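Matching sites in cellulase from Uncultured bacterium, a protein that probably hydrolyses beta-1,4 linkages inside cellulose and related plant polysaccharides, as a broad-specificity endoglucanase of glycosyl hydrolase family 5 (PDB 6XSO (chain A, 1.50 Å), residues I79-T84 and M115-N120), and in its relative endoglucanase from Ruminococcus champanellensis (PDB 6WQP (chain B, 1.60 Å), residues V74-S79 and M112-N117). One frame, after least-squares fit of the local backbone (RMSD 0.27 Å); residues are numbered along the deposited sequences.

Structure 1 (6XSO); sequences IRVPVT and MYCIIN.
Ile79 holds CG1 anti to its carbonyl carbon (chi1 -53°), which brings CG1 within 3.8 Å of Met115 CE. Ile119 puts CG1 between its backbone N and carbonyl carbon (chi1 54°) and CG2 anti to the carbonyl carbon, where Ile119 CG2 lies 4.2 Å from Val81 CB. Val81 CG2 also meets Cys117 SG at 3.7 Å. The segments belong to strands 78-81 and 116-119, parallel neighbours in the TIM barrel, joined through helix 97-111 as a beta-alpha-beta unit. Val110 of that helix packs on Ile79 and Cys117. The Val81 N to Ile118 O bond (2.8 Å) is one of those joining the backbones. Asn120 OD1 accepts a hydrogen bond from Val83 N at 3.0 Å. On the opposite face from Ile79, Arg80 reaches, extended, into the barrel and forms salt bridges with Glu171 (strand 168-171) and Glu308 (strand 304-309).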
loop_
_atom_site.group_PDB
_atom_site.type_symbol
_atom_site.label_atom_id
_atom_site.label_comp_id
_atom_site.label_asym_id
_atom_site.label_seq_id
_atom_site.Cartn_x
_atom_site.Cartn_y
_atom_site.Cartn_z
ATOM N N ILE A 79 -3.163 -4.210 8.857
ATOM C CA ILE A 79 -3.606 -2.854 8.567
ATOM C C ILE A 79 -2.516 -2.175 7.739
ATOM O O ILE A 79 -1.346 -2.178 8.137
ATOM C CB ILE A 79 -3.871 -2.053 9.854
ATOM C CG1 ILE A 79 -4.825 -2.768 10.827
ATOM C CG2 ILE A 79 -4.405 -0.652 9.507
ATOM C CD1 ILE A 79 -6.266 -2.909 10.354
ATOM N N ARG A 80 -2.899 -1.607 6.592
ATOM C CA ARG A 80 -2.034 -0.683 5.871
ATOM C C ARG A 80 -2.332 0.725 6.380
ATOM O O ARG A 80 -3.497 1.143 6.417
ATOM C CB ARG A 80 -2.252 -0.766 4.356
ATOM C CG ARG A 80 -1.395 0.226 3.516
ATOM C CD ARG A 80 -1.355 -0.247 2.125
ATOM N NE ARG A 80 -0.656 0.527 1.102
ATOM C CZ ARG A 80 -1.230 1.351 0.229
ATOM N NH1 ARG A 80 -2.506 1.701 0.349
ATOM N NH2 ARG A 80 -0.500 1.877 -0.742
ATOM N N VAL A 81 -1.276 1.445 6.753
ATOM C CA VAL A 81 -1.353 2.795 7.309
ATOM C C VAL A 81 -0.644 3.693 6.298
ATOM O O VAL A 81 0.568 3.931 6.415
ATOM C CB VAL A 81 -0.720 2.861 8.708
ATOM C CG1 VAL A 81 -0.728 4.295 9.238
ATOM C CG2 VAL A 81 -1.495 1.951 9.678
ATOM N N PRO A 82 -1.343 4.187 5.281
ATOM C CA PRO A 82 -0.702 5.111 4.338
ATOM C C PRO A 82 -0.298 6.401 5.028
ATOM O O PRO A 82 -1.033 6.952 5.848
ATOM C CB PRO A 82 -1.785 5.383 3.292
ATOM C CG PRO A 82 -2.904 4.502 3.599
ATOM C CD PRO A 82 -2.762 3.960 4.974
ATOM N N VAL A 83 0.875 6.912 4.662
ATOM C CA VAL A 83 1.384 8.145 5.248
ATOM C C VAL A 83 1.900 9.039 4.131
ATOM O O VAL A 83 2.668 8.583 3.275
ATOM C CB VAL A 83 2.524 7.896 6.260
ATOM C CG1 VAL A 83 2.966 9.193 6.904
ATOM C CG2 VAL A 83 2.124 6.935 7.336
ATOM N N THR A 84 1.520 10.318 4.169
ATOM C CA THR A 84 2.032 11.342 3.262
ATOM C C THR A 84 2.963 12.261 4.036
ATOM O O THR A 84 2.586 12.798 5.085
ATOM C CB THR A 84 0.886 12.125 2.617
ATOM O OG1 THR A 84 0.075 11.221 1.845
ATOM C CG2 THR A 84 1.433 13.262 1.726
ATOM N N MET A 115 -1.629 -7.595 14.883
ATOM C CA MET A 115 -1.811 -7.509 13.446
ATOM C C MET A 115 -0.531 -6.995 12.794
ATOM O O MET A 115 0.269 -6.291 13.415
ATOM C CB MET A 115 -2.968 -6.564 13.092
ATOM C CG MET A 115 -4.367 -7.135 13.455
ATOM S SD MET A 115 -5.765 -6.151 12.826
ATOM C CE MET A 115 -5.612 -4.769 13.915
ATOM N N TYR A 116 -0.340 -7.355 11.526
ATOM C CA TYR A 116 0.706 -6.741 10.718
ATOM C C TYR A 116 0.362 -5.282 10.429
ATOM O O TYR A 116 -0.802 -4.890 10.358
ATOM C CB TYR A 116 0.852 -7.475 9.380
ATOM C CG TYR A 116 1.422 -8.852 9.506
ATOM C CD1 TYR A 116 0.622 -9.927 9.844
ATOM C CD2 TYR A 116 2.769 -9.075 9.312
ATOM C CE1 TYR A 116 1.146 -11.199 9.976
ATOM C CE2 TYR A 116 3.303 -10.324 9.437
ATOM C CZ TYR A 116 2.482 -11.388 9.760
ATOM O OH TYR A 116 3.017 -12.638 9.888
ATOM N N CYS A 117 1.401 -4.468 10.236
ATOM C CA CYS A 117 1.239 -3.060 9.903
ATOM C C CYS A 117 2.183 -2.704 8.760
ATOM O O CYS A 117 3.387 -2.948 8.852
ATOM C CB CYS A 117 1.553 -2.166 11.105
ATOM S SG CYS A 117 1.135 -0.429 10.811
ATOM N N ILE A 118 1.639 -2.156 7.675
ATOM C CA ILE A 118 2.441 -1.617 6.576
ATOM C C ILE A 118 2.398 -0.094 6.661
ATOM O O ILE A 118 1.314 0.494 6.696
ATOM C CB ILE A 118 1.882 -2.081 5.219
ATOM C CG1 ILE A 118 1.950 -3.597 5.040
ATOM C CG2 ILE A 118 2.630 -1.375 4.069
ATOM C CD1 ILE A 118 1.098 -4.093 3.831
ATOM N N ILE A 119 3.573 0.553 6.644
ATOM C CA ILE A 119 3.651 2.005 6.492
ATOM C C ILE A 119 4.340 2.307 5.166
ATOM O O ILE A 119 5.227 1.563 4.733
ATOM C CB ILE A 119 4.366 2.743 7.633
ATOM C CG1 ILE A 119 5.754 2.166 7.863
ATOM C CG2 ILE A 119 3.502 2.689 8.906
ATOM C CD1 ILE A 119 6.573 2.987 8.879
ATOM N N ASN A 120 3.925 3.388 4.511
ATOM C CA ASN A 120 4.443 3.678 3.173
ATOM C C ASN A 120 4.768 5.170 3.017
ATOM O O ASN A 120 4.788 5.944 3.978
ATOM C CB ASN A 120 3.478 3.202 2.064
ATOM C CG ASN A 120 2.273 4.124 1.890
ATOM O OD1 ASN A 120 2.030 5.010 2.704
ATOM N ND2 ASN A 120 1.518 3.915 0.820
#

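Structure 2 (6WQP); sequences VRVPVS and MYCILN.
Val74 holds CG2 anti to its carbonyl carbon (chi1 171°), which brings CG2 within 3.6 Å of Met112 CE. Leu116 sets CG anti to its backbone N (chi1 176°), and CD1 turns back over the neighbouring segment. Leu116 CD1 lies 4.4 Å from Val76 CG1 and 3.5 Å from Val78 CG2. Val76 CG2 also meets Cys114 SG at 3.8 Å. Val107 of helix 94-108 packs on Val74 and Cys114. The Val76 N to Ile115 O bond (2.7 Å) is one of those joining the backbones. Asn117 OD1 accepts a hydrogen bond from Val78 N at 3.0 Å. On the opposite face from Val74, Arg75 reaches, extended, into the barrel, forms a salt bridge with Glu160 (strand 157-160) and hydrogen-bonds through NH1 to Gln288 (strand 284-289).

Structure 1 against structure 2
The sharpest difference is Ile119(A) against Leu116(B). Their CB atoms stand 0.7 Å apart after superposition, and the side chains then branch differently. CG1 and CG2 of Ile119(A) have no counterpart in Leu116(B). In turn, CG and CD1 of Leu116(B) have none in Ile119(A). The two side chains approach each other again at one end: CD1 of Ile119(A) and CD2 of Leu116(B) lie 0.8 Å apart. Both residues are buried, and the touch on Val81(A) or Val76(B) is kept. The exchange thus redistributes hydrocarbon beside a valine that keeps its place.

At the other end of the strand pair, Ile79(A) stands against Val74(B). CG1 of Ile79(A) and CG2 of Val74(B) fall 0.6 Å apart. CG2 of Ile79(A) and CG1 of Val74(B) fall 0.3 Å apart. Both branches are therefore retained in place, and so are the touches on Met115(A) or Met112(B). The comparable CA atoms coincide within the error, and the bond from Val81(A) N to Ile118(A) O recurs from Val76(B) N to Ile115(B) O.

At Thr84(A) against Ser79(B) the hydroxyl oxygens fall 0.3 Å apart, while CG2 of Thr84(A) has no counterpart in Ser79(B).

Structure 2 (6WQP)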
loop_
_atom_site.group_PDB
_atom_site.type_symbol
_atom_site.label_atom_id
_atom_site.label_comp_id
_atom_site.label_asym_id
_atom_site.label_seq_id
_atom_site.Cartn_x
_atom_site.Cartn_y
_atom_site.Cartn_z
ATOM N N VAL B 74 -3.326 -4.033 8.887
ATOM C CA VAL B 74 -3.714 -2.663 8.593
ATOM C C VAL B 74 -2.584 -2.011 7.806
ATOM O O VAL B 74 -1.427 -2.035 8.241
ATOM C CB VAL B 74 -4.016 -1.861 9.876
ATOM C CG1 VAL B 74 -4.210 -0.390 9.533
ATOM C CG2 VAL B 74 -5.238 -2.412 10.572
ATOM N N ARG B 75 -2.915 -1.465 6.636
ATOM C CA ARG B 75 -1.999 -0.610 5.898
ATOM C C ARG B 75 -2.249 0.828 6.336
ATOM O O ARG B 75 -3.402 1.288 6.347
ATOM C CB ARG B 75 -2.194 -0.735 4.388
ATOM C CG ARG B 75 -1.244 0.155 3.538
ATOM C CD ARG B 75 -1.288 -0.355 2.107
ATOM N NE ARG B 75 -0.523 0.349 1.068
ATOM C CZ ARG B 75 -1.027 1.257 0.236
ATOM N NH1 ARG B 75 -2.288 1.662 0.348
ATOM N NH2 ARG B 75 -0.258 1.784 -0.714
ATOM N N VAL B 76 -1.175 1.511 6.724
ATOM C CA VAL B 76 -1.211 2.881 7.222
ATOM C C VAL B 76 -0.580 3.772 6.158
ATOM O O VAL B 76 0.640 3.988 6.177
ATOM C CB VAL B 76 -0.471 2.995 8.562
ATOM C CG1 VAL B 76 -0.446 4.446 9.047
ATOM C CG2 VAL B 76 -1.079 2.079 9.603
ATOM N N PRO B 77 -1.355 4.265 5.190
ATOM C CA PRO B 77 -0.785 5.178 4.187
ATOM C C PRO B 77 -0.432 6.502 4.844
ATOM O O PRO B 77 -1.225 7.059 5.607
ATOM C CB PRO B 77 -1.912 5.337 3.158
ATOM C CG PRO B 77 -3.172 5.061 3.942
ATOM C CD PRO B 77 -2.794 4.028 4.981
ATOM N N VAL B 78 0.773 6.992 4.567
ATOM C CA VAL B 78 1.268 8.206 5.208
ATOM C C VAL B 78 1.835 9.126 4.147
ATOM O O VAL B 78 2.770 8.749 3.429
ATOM C CB VAL B 78 2.329 7.904 6.276
ATOM C CG1 VAL B 78 2.905 9.217 6.824
ATOM C CG2 VAL B 78 1.765 7.083 7.393
ATOM N N SER B 79 1.304 10.341 4.074
ATOM C CA SER B 79 1.888 11.391 3.255
ATOM C C SER B 79 2.806 12.236 4.130
ATOM O O SER B 79 2.370 12.783 5.146
ATOM C CB SER B 79 0.810 12.237 2.589
ATOM O OG SER B 79 0.081 11.450 1.656
ATOM N N MET B 112 -1.310 -7.332 15.210
ATOM C CA MET B 112 -1.614 -7.309 13.789
ATOM C C MET B 112 -0.360 -6.991 12.981
ATOM O O MET B 112 0.613 -6.433 13.494
ATOM C CB MET B 112 -2.694 -6.260 13.491
ATOM C CG MET B 112 -3.988 -6.449 14.268
ATOM S SD MET B 112 -5.120 -5.031 14.235
ATOM C CE MET B 112 -5.971 -5.279 12.677
ATOM N N TYR B 113 -0.412 -7.348 11.703
ATOM C CA TYR B 113 0.565 -6.886 10.723
ATOM C C TYR B 113 0.250 -5.451 10.314
ATOM O O TYR B 113 -0.916 -5.057 10.216
ATOM C CB TYR B 113 0.556 -7.801 9.492
ATOM C CG TYR B 113 1.293 -9.095 9.742
ATOM C CD1 TYR B 113 2.667 -9.156 9.589
ATOM C CD2 TYR B 113 0.625 -10.248 10.149
ATOM C CE1 TYR B 113 3.363 -10.315 9.829
ATOM C CE2 TYR B 113 1.318 -11.428 10.388
ATOM C CZ TYR B 113 2.690 -11.444 10.226
ATOM O OH TYR B 113 3.424 -12.589 10.458
ATOM N N CYS B 114 1.302 -4.669 10.067
ATOM C CA CYS B 114 1.172 -3.255 9.721
ATOM C C CYS B 114 2.089 -2.943 8.550
ATOM O O CYS B 114 3.248 -3.367 8.534
ATOM C CB CYS B 114 1.505 -2.369 10.917
ATOM S SG CYS B 114 1.337 -0.612 10.648
ATOM N N ILE B 115 1.557 -2.209 7.567
ATOM C CA ILE B 115 2.323 -1.733 6.422
ATOM C C ILE B 115 2.375 -0.207 6.488
ATOM O O ILE B 115 1.333 0.460 6.479
ATOM C CB ILE B 115 1.716 -2.190 5.091
ATOM C CG1 ILE B 115 1.662 -3.717 5.007
ATOM C CG2 ILE B 115 2.514 -1.581 3.922
ATOM C CD1 ILE B 115 0.617 -4.225 4.028
ATOM N N LEU B 116 3.589 0.337 6.518
ATOM C CA LEU B 116 3.837 1.774 6.605
ATOM C C LEU B 116 4.534 2.212 5.329
ATOM O O LEU B 116 5.528 1.608 4.938
ATOM C CB LEU B 116 4.702 2.102 7.806
ATOM C CG LEU B 116 5.131 3.563 7.990
ATOM C CD1 LEU B 116 3.901 4.395 8.278
ATOM C CD2 LEU B 116 6.174 3.662 9.086
ATOM N N ASN B 117 4.016 3.262 4.685
ATOM C CA ASN B 117 4.623 3.687 3.430
ATOM C C ASN B 117 4.941 5.176 3.379
ATOM O O ASN B 117 4.839 5.866 4.389
ATOM C CB ASN B 117 3.713 3.341 2.242
ATOM C CG ASN B 117 2.507 4.283 2.093
ATOM O OD1 ASN B 117 2.413 5.346 2.727
ATOM N ND2 ASN B 117 1.582 3.896 1.227
#